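Long-range contacts in thiamine-binding periplasmic protein (Escherichia coli, PDB 2QRY), which binds thiamine, thiamine phosphate and thiamine diphosphate with high affinity as the periplasmic solute-binding component of the ThiBPQ ABC transporter that imports thiamine: residues Pro122-Tyr127 and Asn282-Val287; Gly126-Tyr132 and Asp213-Thr219; Thr219-Ala223 and Phe296-Pro302. One frame throughout, in Å; residues are numbered along the deposited sequence.

Contact 1: residues Pro122-Tyr127 and Asn282-Val287; sequences PFDYGY and NWMYPV. With TPS (thiamin phosphate), chain E.
One face of the Y125 ring is covered by the root of Y285: CB of Y285 stands 3.6 Å from the centroid of the Y125 ring, a CH-pi contact set somewhat toward the rim. At the edge of the same ring, near its plane, the backbone O of P286 comes within 3.3 Å of Y125 CE2. The two tyrosine rings meet only obliquely, their planes 31° apart. Y285 turns an edge to the CA of G126, and its CE2 meets the edge of the Y127 ring; K301 adds a cation-pi contact to Y285. The CG of Y125, placed between the backbone N and the carbonyl carbon (chi1 71°), puts the ring over CB of Y285.

Beside the rings, Y125 and Y285 form a hydrogen-bonded antiparallel pair, Y125 N to Y285 O and Y285 N to Y125 O, each 2.9 Å. Away from the tyrosines, the selenomethionine M284 is bent at chi2 and chi3, which curls its CE back to 3.4 Å from G126 N, while its CB rests 3.7 Å from CG of D124. SE of M284 also touches CM4 of the thiamin phosphate at 3.8 Å. Short strand 285-286 is thus laid along the long strand 121-133, and the turn before it, N282 to M284, lines the ligand pocket, consistent with the interdomain cleft of a type II periplasmic binding protein.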
loop_
_atom_site.group_PDB
_atom_site.type_symbol
_atom_site.label_atom_id
_atom_site.label_comp_id
_atom_site.label_asym_id
_atom_site.label_seq_id
_atom_site.Cartn_x
_atom_site.Cartn_y
_atom_site.Cartn_z
ATOM N N PRO A 122 3.470 8.193 8.932
ATOM C CA PRO A 122 3.394 6.774 8.576
ATOM C C PRO A 122 2.581 6.003 9.607
ATOM O O PRO A 122 2.548 6.375 10.781
ATOM C CB PRO A 122 4.855 6.329 8.590
ATOM C CG PRO A 122 5.606 7.572 8.315
ATOM C CD PRO A 122 4.869 8.609 9.125
ATOM N N PHE A 123 1.923 4.932 9.169
ATOM C CA PHE A 123 1.161 4.097 10.085
ATOM C C PHE A 123 1.513 2.620 9.902
ATOM O O PHE A 123 1.167 1.787 10.736
ATOM C CB PHE A 123 -0.353 4.362 9.963
ATOM C CG PHE A 123 -0.964 3.992 8.635
ATOM C CD1 PHE A 123 -1.306 2.673 8.351
ATOM C CD2 PHE A 123 -1.287 4.980 7.707
ATOM C CE1 PHE A 123 -1.967 2.349 7.173
ATOM C CE2 PHE A 123 -1.949 4.665 6.526
ATOM C CZ PHE A 123 -2.290 3.351 6.260
ATOM N N ASP A 124 2.212 2.306 8.812
ATOM C CA ASP A 124 2.690 0.947 8.547
ATOM C C ASP A 124 3.557 0.885 7.293
ATOM O O ASP A 124 3.619 1.844 6.526
ATOM C CB ASP A 124 1.543 -0.085 8.459
ATOM C CG ASP A 124 0.657 0.086 7.234
ATOM O OD1 ASP A 124 1.130 0.563 6.175
ATOM O OD2 ASP A 124 -0.530 -0.293 7.332
ATOM N N TYR A 125 4.257 -0.228 7.106
ATOM C CA TYR A 125 5.111 -0.374 5.934
ATOM C C TYR A 125 5.195 -1.827 5.493
ATOM O O TYR A 125 4.843 -2.734 6.242
ATOM C CB TYR A 125 6.515 0.183 6.216
ATOM C CG TYR A 125 7.352 -0.644 7.175
ATOM C CD1 TYR A 125 8.231 -1.618 6.700
ATOM C CD2 TYR A 125 7.264 -0.450 8.555
ATOM C CE1 TYR A 125 9.005 -2.380 7.572
ATOM C CE2 TYR A 125 8.035 -1.209 9.440
ATOM C CZ TYR A 125 8.904 -2.171 8.940
ATOM O OH TYR A 125 9.679 -2.914 9.803
ATOM N N GLY A 126 5.647 -2.039 4.265
ATOM C CA GLY A 126 5.758 -3.388 3.753
ATOM C C GLY A 126 6.556 -3.441 2.470
ATOM O O GLY A 126 7.158 -2.447 2.053
ATOM N N TYR A 127 6.556 -4.608 1.838
ATOM C CA TYR A 127 7.292 -4.796 0.605
ATOM C C TYR A 127 6.424 -5.497 -0.426
ATOM O O TYR A 127 5.867 -6.562 -0.162
ATOM C CB TYR A 127 8.543 -5.619 0.884
ATOM C CG TYR A 127 9.411 -5.012 1.962
ATOM C CD1 TYR A 127 10.325 -4.000 1.660
ATOM C CD2 TYR A 127 9.296 -5.425 3.292
ATOM C CE1 TYR A 127 11.108 -3.411 2.659
ATOM C CE2 TYR A 127 10.068 -4.841 4.296
ATOM C CZ TYR A 127 10.972 -3.836 3.969
ATOM O OH TYR A 127 11.744 -3.258 4.951
ATOM N N ASN A 282 -4.287 -4.985 8.747
ATOM C CA ASN A 282 -3.809 -4.588 7.425
ATOM C C ASN A 282 -2.727 -5.526 6.895
ATOM O O ASN A 282 -2.347 -5.434 5.730
ATOM C CB ASN A 282 -3.244 -3.166 7.474
ATOM C CG ASN A 282 -3.678 -2.312 6.278
ATOM O OD1 ASN A 282 -2.973 -1.380 5.870
ATOM N ND2 ASN A 282 -4.847 -2.612 5.731
ATOM N N TRP A 283 -2.224 -6.415 7.746
ATOM C CA TRP A 283 -1.179 -7.347 7.339
ATOM C C TRP A 283 0.014 -6.599 6.740
ATOM O O TRP A 283 0.380 -6.768 5.578
ATOM C CB TRP A 283 -1.761 -8.365 6.354
ATOM C CG TRP A 283 -2.901 -9.098 6.979
ATOM C CD1 TRP A 283 -4.235 -8.853 6.803
ATOM C CD2 TRP A 283 -2.810 -10.108 7.991
ATOM N NE1 TRP A 283 -4.977 -9.639 7.648
ATOM C CE2 TRP A 283 -4.129 -10.420 8.389
ATOM C CE3 TRP A 283 -1.740 -10.774 8.605
ATOM C CZ2 TRP A 283 -4.407 -11.373 9.376
ATOM C CZ3 TRP A 283 -2.014 -11.721 9.586
ATOM C CH2 TRP A 283 -3.341 -12.010 9.961
HETATM N N MSE A 284 0.604 -5.760 7.574
HETATM C CA MSE A 284 1.752 -4.939 7.223
HETATM C C MSE A 284 2.565 -4.787 8.507
HETATM O O MSE A 284 2.073 -5.107 9.590
HETATM C CB MSE A 284 1.274 -3.555 6.760
HETATM C CG MSE A 284 0.491 -3.540 5.457
HETATM SE SE MSE A 284 1.622 -3.881 3.923
HETATM C CE MSE A 284 2.305 -2.077 3.649
ATOM N N TYR A 285 3.797 -4.300 8.397
ATOM C CA TYR A 285 4.631 -4.103 9.581
ATOM C C TYR A 285 4.274 -2.763 10.225
ATOM O O TYR A 285 4.207 -1.737 9.546
ATOM C CB TYR A 285 6.117 -4.122 9.208
ATOM C CG TYR A 285 6.598 -5.464 8.710
ATOM C CD1 TYR A 285 6.729 -6.546 9.579
ATOM C CD2 TYR A 285 6.902 -5.659 7.364
ATOM C CE1 TYR A 285 7.150 -7.793 9.120
ATOM C CE2 TYR A 285 7.325 -6.900 6.893
ATOM C CZ TYR A 285 7.445 -7.962 7.778
ATOM O OH TYR A 285 7.849 -9.188 7.312
ATOM N N PRO A 286 4.032 -2.759 11.545
ATOM C CA PRO A 286 3.680 -1.543 12.282
ATOM C C PRO A 286 4.802 -0.516 12.275
ATOM O O PRO A 286 5.970 -0.840 12.036
ATOM C CB PRO A 286 3.393 -2.058 13.690
ATOM C CG PRO A 286 2.977 -3.466 13.466
ATOM C CD PRO A 286 3.960 -3.932 12.430
ATOM N N VAL A 287 4.436 0.727 12.550
ATOM C CA VAL A 287 5.391 1.816 12.577
ATOM C C VAL A 287 5.905 2.023 14.006
ATOM O O VAL A 287 6.940 2.654 14.221
ATOM C CB VAL A 287 4.741 3.102 12.024
ATOM C CG1 VAL A 287 3.742 3.654 13.010
ATOM C CG2 VAL A 287 5.793 4.097 11.690
HETATM C CM2 TPS E . -3.890 -10.743 2.629
HETATM N N3 TPS E . -2.768 -4.343 1.636
HETATM C C2 TPS E . -3.577 -4.896 0.753
HETATM S S1 TPS E . -3.931 -3.622 -0.353
HETATM C C5 TPS E . -2.959 -2.359 0.416
HETATM C C4 TPS E . -2.427 -3.031 1.496
HETATM C CM4 TPS E . -1.496 -2.319 2.472
HETATM C C6 TPS E . -2.837 -0.961 -0.103
HETATM C C7 TPS E . -3.821 -1.001 -1.273
HETATM O O7 TPS E . -3.892 0.207 -2.020
HETATM N N1A TPS E . -2.271 -8.936 2.225
HETATM C C2A TPS E . -3.475 -9.290 2.680
HETATM N N3A TPS E . -4.316 -8.384 3.175
HETATM C C4A TPS E . -3.985 -7.076 3.235
HETATM N N4A TPS E . -4.880 -6.156 3.750
HETATM C C5A TPS E . -2.703 -6.658 2.757
HETATM C C6A TPS E . -1.859 -7.659 2.247
HETATM C C7A TPS E . -2.230 -5.184 2.777
HETATM P P1 TPS E . -4.982 -0.042 -3.187
HETATM O O1 TPS E . -4.586 -1.304 -4.003
HETATM O O2 TPS E . -5.132 1.231 -4.116
HETATM O O3 TPS E . -6.348 -0.312 -2.521
#

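Contact 2: residues Gly126-Tyr132 and Asp213-Thr219; sequences GYFAFVY and DLVLSYT. With TPS (thiamin phosphate), chain E.
This is antiparallel strand pairing in the core of the sheet: the second half of strand 121-133 runs beside strand 214-218, and Y218, at the end of strand 214-218, reaches the thiamin phosphate. A129 and S217 form one hydrogen-bonded pair, with S217 N 2.6 Å from A129 O and A129 N 2.9 Å from S217 O; in the second bond the donor stands 54° out of the carbonyl plane. V131 and V215 form the other, V131 N giving a 2.9 Å bond to V215 O and V215 N a longer one to V131 O. Past the strand end, T219 N reaches Y127 O at 2.8 Å, and a water accepts from Y127 N while bonding T219 OG1.

F130, L216 and L214 point to one side of the sheet, where helix 165-178 packs on F130 and L216. CG of L216 lies anti to its backbone N (chi1 -176°), and its CD1 comes over one face of the F130 ring, 4.0 Å from F130 CZ. A129, V131, V215 and S217 point to the other side, where helix 200-208 meets the last three.

F128 and Y218 run side by side, pointing the same way, with F128 CE1 3.2 Å from Y218 OH and the ring planes at 50°. C4 of the ligand's thiazolium approaches the Y218 ring obliquely, 3.6 Å from Y218 CE1. With Q246 OE1 bonding Y218 OH and F128 backing the ring, Y218 is likely to be held in its rotation, and its ring offers the ligand an apolar van der Waals surface.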
loop_
_atom_site.group_PDB
_atom_site.type_symbol
_atom_site.label_atom_id
_atom_site.label_comp_id
_atom_site.label_asym_id
_atom_site.label_seq_id
_atom_site.Cartn_x
_atom_site.Cartn_y
_atom_site.Cartn_z
ATOM N N GLY A 126 5.647 -2.039 4.265
ATOM C CA GLY A 126 5.758 -3.388 3.753
ATOM C C GLY A 126 6.556 -3.441 2.470
ATOM O O GLY A 126 7.158 -2.447 2.053
ATOM N N TYR A 127 6.556 -4.608 1.838
ATOM C CA TYR A 127 7.292 -4.796 0.605
ATOM C C TYR A 127 6.424 -5.497 -0.426
ATOM O O TYR A 127 5.867 -6.562 -0.162
ATOM C CB TYR A 127 8.543 -5.619 0.884
ATOM C CG TYR A 127 9.411 -5.012 1.962
ATOM C CD1 TYR A 127 10.325 -4.000 1.660
ATOM C CD2 TYR A 127 9.296 -5.425 3.292
ATOM C CE1 TYR A 127 11.108 -3.411 2.659
ATOM C CE2 TYR A 127 10.068 -4.841 4.296
ATOM C CZ TYR A 127 10.972 -3.836 3.969
ATOM O OH TYR A 127 11.744 -3.258 4.951
ATOM N N PHE A 128 6.303 -4.886 -1.600
ATOM C CA PHE A 128 5.512 -5.471 -2.666
ATOM C C PHE A 128 6.190 -6.750 -3.136
ATOM O O PHE A 128 7.417 -6.821 -3.238
ATOM C CB PHE A 128 5.381 -4.501 -3.844
ATOM C CG PHE A 128 4.781 -3.178 -3.474
ATOM C CD1 PHE A 128 3.489 -3.102 -2.958
ATOM C CD2 PHE A 128 5.511 -2.006 -3.640
ATOM C CE1 PHE A 128 2.937 -1.879 -2.610
ATOM C CE2 PHE A 128 4.966 -0.774 -3.296
ATOM C CZ PHE A 128 3.678 -0.709 -2.780
ATOM N N ALA A 129 5.378 -7.758 -3.423
ATOM C CA ALA A 129 5.897 -9.028 -3.885
ATOM C C ALA A 129 4.789 -9.828 -4.559
ATOM O O ALA A 129 3.605 -9.604 -4.304
ATOM C CB ALA A 129 6.459 -9.810 -2.707
ATOM N N PHE A 130 5.179 -10.756 -5.426
ATOM C CA PHE A 130 4.204 -11.594 -6.088
ATOM C C PHE A 130 3.906 -12.806 -5.226
ATOM O O PHE A 130 4.814 -13.523 -4.807
ATOM C CB PHE A 130 4.708 -12.041 -7.459
ATOM C CG PHE A 130 4.650 -10.967 -8.500
ATOM C CD1 PHE A 130 5.725 -10.113 -8.701
ATOM C CD2 PHE A 130 3.518 -10.811 -9.283
ATOM C CE1 PHE A 130 5.671 -9.114 -9.675
ATOM C CE2 PHE A 130 3.457 -9.813 -10.260
ATOM C CZ PHE A 130 4.539 -8.966 -10.451
ATOM N N VAL A 131 2.626 -13.013 -4.944
ATOM C CA VAL A 131 2.190 -14.146 -4.135
ATOM C C VAL A 131 1.689 -15.273 -5.026
ATOM O O VAL A 131 1.089 -15.024 -6.077
ATOM C CB VAL A 131 1.059 -13.740 -3.179
ATOM C CG1 VAL A 131 0.433 -14.978 -2.554
ATOM C CG2 VAL A 131 1.605 -12.820 -2.097
ATOM N N TYR A 132 1.951 -16.510 -4.611
ATOM C CA TYR A 132 1.514 -17.693 -5.353
ATOM C C TYR A 132 1.123 -18.816 -4.392
ATOM O O TYR A 132 1.323 -18.712 -3.179
ATOM C CB TYR A 132 2.619 -18.200 -6.289
ATOM C CG TYR A 132 3.863 -18.676 -5.574
ATOM C CD1 TYR A 132 4.816 -17.768 -5.112
ATOM C CD2 TYR A 132 4.069 -20.036 -5.321
ATOM C CE1 TYR A 132 5.951 -18.205 -4.409
ATOM C CE2 TYR A 132 5.197 -20.484 -4.617
ATOM C CZ TYR A 132 6.128 -19.563 -4.168
ATOM O OH TYR A 132 7.230 -19.994 -3.485
ATOM N N ASP A 213 -1.626 -17.594 -11.559
ATOM C CA ASP A 213 -0.611 -18.309 -10.798
ATOM C C ASP A 213 0.048 -17.365 -9.806
ATOM O O ASP A 213 0.518 -17.788 -8.750
ATOM C CB ASP A 213 0.450 -18.882 -11.739
ATOM C CG ASP A 213 -0.120 -19.897 -12.717
ATOM O OD1 ASP A 213 -0.690 -20.905 -12.257
ATOM O OD2 ASP A 213 0.009 -19.691 -13.944
ATOM N N LEU A 214 0.071 -16.080 -10.153
ATOM C CA LEU A 214 0.674 -15.060 -9.303
ATOM C C LEU A 214 -0.114 -13.752 -9.329
ATOM O O LEU A 214 -0.797 -13.450 -10.313
ATOM C CB LEU A 214 2.104 -14.779 -9.772
ATOM C CG LEU A 214 3.093 -15.943 -9.831
ATOM C CD1 LEU A 214 3.803 -15.953 -11.176
ATOM C CD2 LEU A 214 4.090 -15.815 -8.697
ATOM N N VAL A 215 -0.015 -12.993 -8.235
ATOM C CA VAL A 215 -0.646 -11.674 -8.103
ATOM C C VAL A 215 0.285 -10.748 -7.351
ATOM O O VAL A 215 0.922 -11.162 -6.375
ATOM C CB VAL A 215 -1.945 -11.661 -7.267
ATOM C CG1 VAL A 215 -3.139 -11.870 -8.159
ATOM C CG2 VAL A 215 -1.864 -12.690 -6.143
ATOM N N LEU A 216 0.360 -9.494 -7.784
ATOM C CA LEU A 216 1.199 -8.547 -7.074
ATOM C C LEU A 216 0.526 -8.237 -5.739
ATOM O O LEU A 216 -0.626 -7.816 -5.705
ATOM C CB LEU A 216 1.368 -7.249 -7.848
ATOM C CG LEU A 216 2.353 -6.412 -7.037
ATOM C CD1 LEU A 216 3.552 -6.108 -7.893
ATOM C CD2 LEU A 216 1.690 -5.160 -6.492
ATOM N N SER A 217 1.244 -8.468 -4.648
ATOM C CA SER A 217 0.715 -8.207 -3.313
ATOM C C SER A 217 1.852 -7.808 -2.362
ATOM O O SER A 217 2.702 -6.996 -2.731
ATOM C CB SER A 217 -0.029 -9.441 -2.784
ATOM O OG SER A 217 -0.866 -9.103 -1.690
ATOM N N TYR A 218 1.884 -8.381 -1.159
ATOM C CA TYR A 218 2.920 -8.037 -0.184
ATOM C C TYR A 218 3.652 -9.215 0.463
ATOM O O TYR A 218 3.094 -10.307 0.592
ATOM C CB TYR A 218 2.322 -7.187 0.932
ATOM C CG TYR A 218 1.845 -5.824 0.492
ATOM C CD1 TYR A 218 0.621 -5.669 -0.154
ATOM C CD2 TYR A 218 2.608 -4.683 0.753
ATOM C CE1 TYR A 218 0.161 -4.412 -0.520
ATOM C CE2 TYR A 218 2.158 -3.416 0.382
ATOM C CZ TYR A 218 0.932 -3.291 -0.250
ATOM O OH TYR A 218 0.470 -2.052 -0.609
ATOM N N THR A 219 4.890 -8.981 0.901
ATOM C CA THR A 219 5.674 -10.040 1.537
ATOM C C THR A 219 4.969 -10.558 2.780
ATOM O O THR A 219 5.290 -11.630 3.273
ATOM C CB THR A 219 7.084 -9.562 1.985
ATOM O OG1 THR A 219 6.961 -8.437 2.869
ATOM C CG2 THR A 219 7.931 -9.187 0.784
HETATM C CM2 TPS E . -3.890 -10.743 2.629
HETATM N N3 TPS E . -2.768 -4.343 1.636
HETATM C C2 TPS E . -3.577 -4.896 0.753
HETATM S S1 TPS E . -3.931 -3.622 -0.353
HETATM C C5 TPS E . -2.959 -2.359 0.416
HETATM C C4 TPS E . -2.427 -3.031 1.496
HETATM C CM4 TPS E . -1.496 -2.319 2.472
HETATM C C6 TPS E . -2.837 -0.961 -0.103
HETATM C C7 TPS E . -3.821 -1.001 -1.273
HETATM O O7 TPS E . -3.892 0.207 -2.020
HETATM N N1A TPS E . -2.271 -8.936 2.225
HETATM C C2A TPS E . -3.475 -9.290 2.680
HETATM N N3A TPS E . -4.316 -8.384 3.175
HETATM C C4A TPS E . -3.985 -7.076 3.235
HETATM N N4A TPS E . -4.880 -6.156 3.750
HETATM C C5A TPS E . -2.703 -6.658 2.757
HETATM C C6A TPS E . -1.859 -7.659 2.247
HETATM C C7A TPS E . -2.230 -5.184 2.777
HETATM P P1 TPS E . -4.982 -0.042 -3.187
HETATM O O1 TPS E . -4.586 -1.304 -4.003
HETATM O O2 TPS E . -5.132 1.231 -4.116
HETATM O O3 TPS E . -6.348 -0.312 -2.521
HETATM O O HOH W 1 5.195 -6.520 3.231
#

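Contact 3: residues Thr219-Ala223 and Phe296-Pro302; sequences TTSPA and FEKLTKP. With TPS (thiamin phosphate), chain E.
F296 opens the segment by laying its ring obliquely against A223 and T220: CE1 of F296 is 3.6 Å from CB of A223, and its CE2 lies near the methyl CG2 of T220. The backbone then makes a 3-10 turn, with L299 N bonded to F296 O at 2.9 Å, and this brings L299 back over the same two residues. With its CG anti to the carbonyl carbon and beside the backbone N (chi1 -57°), L299 spreads its two methyls. CD1 meets T220 CG2 at 3.8 Å and also lies over one face of the F296 ring, while CD2 touches T219 O at 3.4 Å and also CB of P222.

What L299 covers is the start of helix 221-229, the outer side of the thiamine site: on the inner side S221 OG gives a 2.9 Å hydrogen bond to pyrimidine N1A of the thiamin phosphate, and T220 OG1 is held by W283 O. Cutting L299 back to an alanine would probably open a gap over T220, P222 and A223 and let the F296 ring turn more easily.

From T300 on, water takes over. One molecule accepts from T300 N and donates to T219 O; another donates to T300 O at 2.8 Å and lies 2.7 Å from T219 OG1. K301 turns away to the Y285 ring. P302 brings the chain back onto T219, its ring CD 4.2 Å from the T219 methyl CG2, with Y127 and N238 also against the proline.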
loop_
_atom_site.group_PDB
_atom_site.type_symbol
_atom_site.label_atom_id
_atom_site.label_comp_id
_atom_site.label_asym_id
_atom_site.label_seq_id
_atom_site.Cartn_x
_atom_site.Cartn_y
_atom_site.Cartn_z
ATOM N N THR A 219 4.890 -8.981 0.901
ATOM C CA THR A 219 5.674 -10.040 1.537
ATOM C C THR A 219 4.969 -10.558 2.780
ATOM O O THR A 219 5.290 -11.630 3.273
ATOM C CB THR A 219 7.084 -9.562 1.985
ATOM O OG1 THR A 219 6.961 -8.437 2.869
ATOM C CG2 THR A 219 7.931 -9.187 0.784
ATOM N N THR A 220 4.006 -9.786 3.272
ATOM C CA THR A 220 3.258 -10.132 4.473
ATOM C C THR A 220 1.906 -10.797 4.202
ATOM O O THR A 220 1.225 -11.240 5.132
ATOM C CB THR A 220 3.017 -8.871 5.344
ATOM O OG1 THR A 220 2.564 -7.793 4.509
ATOM C CG2 THR A 220 4.307 -8.454 6.069
ATOM N N SER A 221 1.513 -10.875 2.937
ATOM C CA SER A 221 0.229 -11.479 2.611
ATOM C C SER A 221 0.087 -12.919 3.106
ATOM O O SER A 221 -0.995 -13.330 3.525
ATOM C CB SER A 221 -0.021 -11.421 1.098
ATOM O OG SER A 221 -0.165 -10.080 0.669
ATOM N N PRO A 222 1.172 -13.708 3.066
ATOM C CA PRO A 222 1.022 -15.089 3.542
ATOM C C PRO A 222 0.572 -15.161 4.995
ATOM O O PRO A 222 -0.138 -16.087 5.389
ATOM C CB PRO A 222 2.411 -15.682 3.330
ATOM C CG PRO A 222 2.910 -14.934 2.099
ATOM C CD PRO A 222 2.480 -13.506 2.414
ATOM N N ALA A 223 0.977 -14.172 5.783
ATOM C CA ALA A 223 0.619 -14.124 7.195
ATOM C C ALA A 223 -0.896 -14.148 7.398
ATOM O O ALA A 223 -1.388 -14.698 8.391
ATOM C CB ALA A 223 1.215 -12.883 7.845
ATOM N N PHE A 296 4.308 -14.234 11.825
ATOM C CA PHE A 296 5.022 -13.295 10.975
ATOM C C PHE A 296 6.467 -13.752 10.788
ATOM O O PHE A 296 7.097 -13.432 9.779
ATOM C CB PHE A 296 5.008 -11.889 11.586
ATOM C CG PHE A 296 3.940 -10.984 11.025
ATOM C CD1 PHE A 296 2.603 -11.380 11.003
ATOM C CD2 PHE A 296 4.269 -9.722 10.539
ATOM C CE1 PHE A 296 1.610 -10.527 10.506
ATOM C CE2 PHE A 296 3.286 -8.867 10.044
ATOM C CZ PHE A 296 1.955 -9.273 10.028
ATOM N N GLU A 297 6.988 -14.509 11.752
ATOM C CA GLU A 297 8.370 -14.977 11.667
ATOM C C GLU A 297 8.564 -15.991 10.539
ATOM O O GLU A 297 9.694 -16.320 10.178
ATOM C CB GLU A 297 8.827 -15.576 13.007
ATOM C CG GLU A 297 8.348 -16.993 13.261
ATOM C CD GLU A 297 6.839 -17.100 13.332
ATOM O OE1 GLU A 297 6.321 -18.222 13.134
ATOM O OE2 GLU A 297 6.174 -16.071 13.593
ATOM N N LYS A 298 7.463 -16.482 9.977
ATOM C CA LYS A 298 7.540 -17.439 8.877
ATOM C C LYS A 298 7.762 -16.679 7.574
ATOM O O LYS A 298 8.078 -17.269 6.539
ATOM C CB LYS A 298 6.240 -18.245 8.756
ATOM C CG LYS A 298 5.892 -19.132 9.945
ATOM C CD LYS A 298 4.541 -19.813 9.724
ATOM C CE LYS A 298 4.672 -21.303 9.441
ATOM N NZ LYS A 298 5.533 -21.636 8.279
ATOM N N LEU A 299 7.591 -15.363 7.631
ATOM C CA LEU A 299 7.744 -14.512 6.455
ATOM C C LEU A 299 9.195 -14.222 6.121
ATOM O O LEU A 299 10.075 -14.345 6.971
ATOM C CB LEU A 299 7.019 -13.192 6.681
ATOM C CG LEU A 299 5.534 -13.308 6.999
ATOM C CD1 LEU A 299 4.993 -11.931 7.380
ATOM C CD2 LEU A 299 4.802 -13.890 5.790
ATOM N N THR A 300 9.445 -13.830 4.880
ATOM C CA THR A 300 10.800 -13.502 4.483
ATOM C C THR A 300 10.964 -11.995 4.337
ATOM O O THR A 300 10.186 -11.340 3.644
ATOM C CB THR A 300 11.190 -14.161 3.149
ATOM O OG1 THR A 300 11.182 -15.585 3.296
ATOM C CG2 THR A 300 12.591 -13.721 2.736
ATOM N N LYS A 301 11.971 -11.456 5.017
ATOM C CA LYS A 301 12.296 -10.034 4.955
ATOM C C LYS A 301 13.250 -9.874 3.777
ATOM O O LYS A 301 14.347 -10.432 3.781
ATOM C CB LYS A 301 13.008 -9.591 6.236
ATOM C CG LYS A 301 12.107 -9.279 7.421
ATOM C CD LYS A 301 11.615 -7.833 7.376
ATOM C CE LYS A 301 10.880 -7.446 8.659
ATOM N NZ LYS A 301 10.455 -6.012 8.650
ATOM N N PRO A 302 12.849 -9.122 2.743
ATOM C CA PRO A 302 13.787 -8.985 1.627
ATOM C C PRO A 302 15.081 -8.306 2.080
ATOM O O PRO A 302 15.052 -7.324 2.824
ATOM C CB PRO A 302 12.997 -8.159 0.614
ATOM C CG PRO A 302 12.104 -7.329 1.483
ATOM C CD PRO A 302 11.641 -8.307 2.534
HETATM C CM2 TPS E . -3.890 -10.743 2.629
HETATM N N3 TPS E . -2.768 -4.343 1.636
HETATM C C2 TPS E . -3.577 -4.896 0.753
HETATM S S1 TPS E . -3.931 -3.622 -0.353
HETATM C C5 TPS E . -2.959 -2.359 0.416
HETATM C C4 TPS E . -2.427 -3.031 1.496
HETATM C CM4 TPS E . -1.496 -2.319 2.472
HETATM C C6 TPS E . -2.837 -0.961 -0.103
HETATM C C7 TPS E . -3.821 -1.001 -1.273
HETATM O O7 TPS E . -3.892 0.207 -2.020
HETATM N N1A TPS E . -2.271 -8.936 2.225
HETATM C C2A TPS E . -3.475 -9.290 2.680
HETATM N N3A TPS E . -4.316 -8.384 3.175
HETATM C C4A TPS E . -3.985 -7.076 3.235
HETATM N N4A TPS E . -4.880 -6.156 3.750
HETATM C C5A TPS E . -2.703 -6.658 2.757
HETATM C C6A TPS E . -1.859 -7.659 2.247
HETATM C C7A TPS E . -2.230 -5.184 2.777
HETATM P P1 TPS E . -4.982 -0.042 -3.187
HETATM O O1 TPS E . -4.586 -1.304 -4.003
HETATM O O2 TPS E . -5.132 1.231 -4.116
HETATM O O3 TPS E . -6.348 -0.312 -2.521
HETATM O O HOH W 2 6.983 -13.498 2.995
HETATM O O HOH W 3 8.679 -9.312 4.798
#

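How the contacts relate
Contacts 1 and 2 share strand 121-133, meeting at G126 and Y127: strand 285-286 pairs with its first half, strand 214-218 with its second, and M284 SE packs on the Y218 ring. All three are mostly buried, and contacts 1 and 2 have direct backbone bonds. Contact 3 follows contact 2 through T219, where strand 214-218 gives way to helix 221-229; it lies farther from the centre, includes the exposed T300, and replaces direct bonds with apolar packing and water bridges. W283 O to T220 OG1 ties contacts 1 and 3 together. The ligand gathers all three: packing from M284 in contact 1 and from Y218 in contact 2, a hydrogen bond from S221 in contact 3.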